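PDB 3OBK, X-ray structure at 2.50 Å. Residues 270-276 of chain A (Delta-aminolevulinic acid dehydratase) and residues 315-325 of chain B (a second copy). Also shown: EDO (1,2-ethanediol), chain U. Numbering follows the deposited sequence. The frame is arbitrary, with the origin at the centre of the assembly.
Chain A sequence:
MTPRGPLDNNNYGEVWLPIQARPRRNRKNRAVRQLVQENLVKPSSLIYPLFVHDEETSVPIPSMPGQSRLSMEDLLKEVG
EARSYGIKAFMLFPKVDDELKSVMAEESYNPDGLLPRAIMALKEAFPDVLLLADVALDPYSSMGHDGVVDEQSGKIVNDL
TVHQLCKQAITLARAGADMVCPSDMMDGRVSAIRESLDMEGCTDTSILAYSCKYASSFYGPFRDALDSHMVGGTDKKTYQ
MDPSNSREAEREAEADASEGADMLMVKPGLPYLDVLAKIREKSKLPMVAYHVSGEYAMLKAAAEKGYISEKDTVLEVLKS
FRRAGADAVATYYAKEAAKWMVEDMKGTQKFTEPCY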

# COMPACT_ATOMS: atom_id res chain seq x y z
N LEU A 270 13.07 -24.67 4.56
CA LEU A 270 13.48 -24.17 3.26
C LEU A 270 12.35 -24.21 2.24
O LEU A 270 12.14 -23.25 1.51
CB LEU A 270 14.69 -24.95 2.73
CG LEU A 270 16.02 -24.62 3.39
CD1 LEU A 270 17.13 -25.38 2.68
CD2 LEU A 270 16.28 -23.11 3.38
N PRO A 271 11.61 -25.32 2.17
CA PRO A 271 10.53 -25.27 1.20
C PRO A 271 9.36 -24.36 1.55
O PRO A 271 8.39 -24.38 0.84
CB PRO A 271 10.04 -26.73 1.12
CG PRO A 271 11.03 -27.54 1.87
CD PRO A 271 11.72 -26.62 2.83
N TYR A 272 9.43 -23.59 2.63
CA TYR A 272 8.32 -22.68 2.99
C TYR A 272 8.77 -21.23 3.23
O TYR A 272 8.08 -20.44 3.88
CB TYR A 272 7.53 -23.29 4.16
CG TYR A 272 6.86 -24.58 3.72
CD1 TYR A 272 5.61 -24.56 3.13
CD2 TYR A 272 7.52 -25.81 3.83
CE1 TYR A 272 5.00 -25.74 2.69
CE2 TYR A 272 6.92 -27.01 3.39
CZ TYR A 272 5.66 -26.96 2.80
OH TYR A 272 5.06 -28.11 2.33
N LEU A 273 9.93 -20.88 2.66
CA LEU A 273 10.51 -19.55 2.89
C LEU A 273 9.58 -18.48 2.37
O LEU A 273 9.54 -17.40 2.91
CB LEU A 273 11.92 -19.42 2.28
CG LEU A 273 13.09 -20.32 2.82
CD1 LEU A 273 14.42 -20.01 2.11
CD2 LEU A 273 13.23 -20.23 4.34
N ASP A 274 8.79 -18.79 1.36
CA ASP A 274 7.76 -17.83 0.88
C ASP A 274 6.71 -17.53 1.94
O ASP A 274 6.26 -16.39 2.05
CB ASP A 274 7.06 -18.30 -0.41
CG ASP A 274 6.36 -19.60 -0.24
OD1 ASP A 274 7.03 -20.52 0.27
OD2 ASP A 274 5.17 -19.73 -0.61
N VAL A 275 6.29 -18.54 2.67
CA VAL A 275 5.29 -18.33 3.70
C VAL A 275 5.92 -17.58 4.86
O VAL A 275 5.32 -16.68 5.44
CB VAL A 275 4.72 -19.68 4.17
CG1 VAL A 275 3.70 -19.49 5.32
CG2 VAL A 275 4.11 -20.38 2.99
N LEU A 276 7.15 -17.96 5.19
CA LEU A 276 7.93 -17.30 6.22
C LEU A 276 8.02 -15.81 5.92
O LEU A 276 7.72 -15.01 6.79
CB LEU A 276 9.33 -17.92 6.32
CG LEU A 276 10.29 -17.38 7.36
CD1 LEU A 276 9.79 -17.60 8.78
CD2 LEU A 276 11.66 -18.04 7.19
N LEU B 315 7.30 -34.27 -5.17
CA LEU B 315 6.04 -33.64 -5.53
C LEU B 315 5.64 -32.50 -4.58
O LEU B 315 4.98 -31.55 -5.01
CB LEU B 315 4.91 -34.66 -5.60
CG LEU B 315 5.03 -35.80 -6.63
CD1 LEU B 315 3.86 -36.77 -6.52
CD2 LEU B 315 5.17 -35.25 -8.03
N GLU B 316 6.04 -32.58 -3.31
CA GLU B 316 5.80 -31.47 -2.39
C GLU B 316 6.67 -30.24 -2.79
O GLU B 316 6.26 -29.08 -2.70
CB GLU B 316 6.08 -31.92 -0.94
CG GLU B 316 5.92 -30.84 0.12
CD GLU B 316 6.04 -31.34 1.55
OE1 GLU B 316 5.96 -32.56 1.78
OE2 GLU B 316 6.20 -30.51 2.46
N VAL B 317 7.89 -30.53 -3.23
CA VAL B 317 8.88 -29.52 -3.56
C VAL B 317 8.38 -28.73 -4.73
O VAL B 317 8.36 -27.51 -4.72
CB VAL B 317 10.22 -30.21 -3.88
CG1 VAL B 317 11.12 -29.33 -4.71
CG2 VAL B 317 10.87 -30.63 -2.60
N LEU B 318 7.88 -29.44 -5.73
CA LEU B 318 7.36 -28.80 -6.91
C LEU B 318 6.11 -27.97 -6.62
O LEU B 318 5.96 -26.88 -7.18
CB LEU B 318 7.12 -29.83 -8.02
CG LEU B 318 8.37 -30.56 -8.48
CD1 LEU B 318 8.02 -31.56 -9.58
CD2 LEU B 318 9.42 -29.56 -8.91
N LYS B 319 5.22 -28.46 -5.75
CA LYS B 319 4.06 -27.67 -5.33
C LYS B 319 4.57 -26.40 -4.61
O LYS B 319 4.11 -25.29 -4.89
CB LYS B 319 3.11 -28.50 -4.46
CG LYS B 319 1.80 -27.85 -4.02
CD LYS B 319 0.83 -27.50 -5.17
CE LYS B 319 0.18 -28.70 -5.87
NZ LYS B 319 -0.69 -29.48 -4.95
N SER B 320 5.58 -26.55 -3.76
CA SER B 320 6.17 -25.37 -3.10
C SER B 320 6.72 -24.32 -4.10
O SER B 320 6.40 -23.15 -4.02
CB SER B 320 7.28 -25.80 -2.13
OG SER B 320 6.71 -26.37 -0.97
N PHE B 321 7.55 -24.73 -5.04
CA PHE B 321 8.03 -23.76 -6.04
C PHE B 321 6.85 -22.99 -6.62
O PHE B 321 6.88 -21.78 -6.83
CB PHE B 321 8.78 -24.48 -7.16
CG PHE B 321 10.23 -24.78 -6.85
CD1 PHE B 321 11.16 -23.78 -6.88
CD2 PHE B 321 10.65 -26.07 -6.62
CE1 PHE B 321 12.48 -24.05 -6.66
CE2 PHE B 321 11.96 -26.35 -6.42
CZ PHE B 321 12.88 -25.33 -6.42
N ARG B 322 5.77 -23.70 -6.86
CA ARG B 322 4.64 -23.09 -7.53
C ARG B 322 3.80 -22.13 -6.61
O ARG B 322 3.40 -21.03 -7.02
CB ARG B 322 3.83 -24.20 -8.09
CG ARG B 322 3.06 -23.76 -9.22
CD ARG B 322 3.33 -24.46 -10.57
NE ARG B 322 2.06 -24.14 -11.26
CZ ARG B 322 1.88 -23.23 -12.20
NH1 ARG B 322 2.90 -22.60 -12.78
NH2 ARG B 322 0.65 -23.03 -12.63
N ARG B 323 3.59 -22.54 -5.36
CA ARG B 323 3.03 -21.68 -4.32
C ARG B 323 3.84 -20.41 -4.10
O ARG B 323 3.27 -19.35 -3.94
CB ARG B 323 2.94 -22.43 -3.01
CG ARG B 323 2.20 -21.69 -1.93
CD ARG B 323 2.49 -22.27 -0.55
NE ARG B 323 3.92 -22.28 -0.28
CZ ARG B 323 4.66 -23.37 -0.10
NH1 ARG B 323 4.11 -24.58 -0.11
NH2 ARG B 323 5.97 -23.25 0.12
N ALA B 324 5.17 -20.54 -4.06
CA ALA B 324 6.07 -19.42 -3.86
C ALA B 324 6.06 -18.44 -5.03
O ALA B 324 6.51 -17.30 -4.89
CB ALA B 324 7.48 -19.92 -3.66
N GLY B 325 5.63 -18.90 -6.21
CA GLY B 325 5.43 -18.00 -7.38
C GLY B 325 6.10 -18.39 -8.70
O GLY B 325 6.12 -17.61 -9.63
C1 EDO U . -2.61 -22.09 -10.77
O1 EDO U . -1.73 -23.09 -10.27
C2 EDO U . -4.04 -22.43 -10.36
O2 EDO U . -4.92 -21.71 -11.22

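The contact is organised around Arg B323, whose side chain leaves the helix of chain B toward chain A. Its chi1 and chi2 are both t, carrying the chain outward, and chi3 then turns to p (56°), which sets the guanidinium edge against Asp A274. The result is a two-pronged salt bridge: Arg B323 NE donates to Asp A274 OD2 and Arg B323 NH2 to Asp A274 OD1, each at 2.9 Å and nearly straight, at 165° and 174°. Asp A274 meets it with chi1 in p, its CB directed toward chain B. Arg B323 NH2 also donates to Pro A271 O (2.8 Å), but at 134° this bond is more bent.

One face of the same guanidinium is covered by the ring of Tyr A272, with Arg B323 NH1 3.2 Å from Tyr A272 CE1. The tyrosine CB points sideways, yet with chi1 m and chi2 -86° the ring reaches back to chain B, where Tyr A272 OH donates to Glu B316 OE2 (2.7 Å). Glu B316 comes to meet it extended, chi1 and chi2 both t. Ser B320, one helical turn from both Glu B316 and Arg B323, places OG over one face of the tyrosine ring and accepts a hydrogen bond from Arg B323 NH1 (3.3 Å from Ser B320 OG).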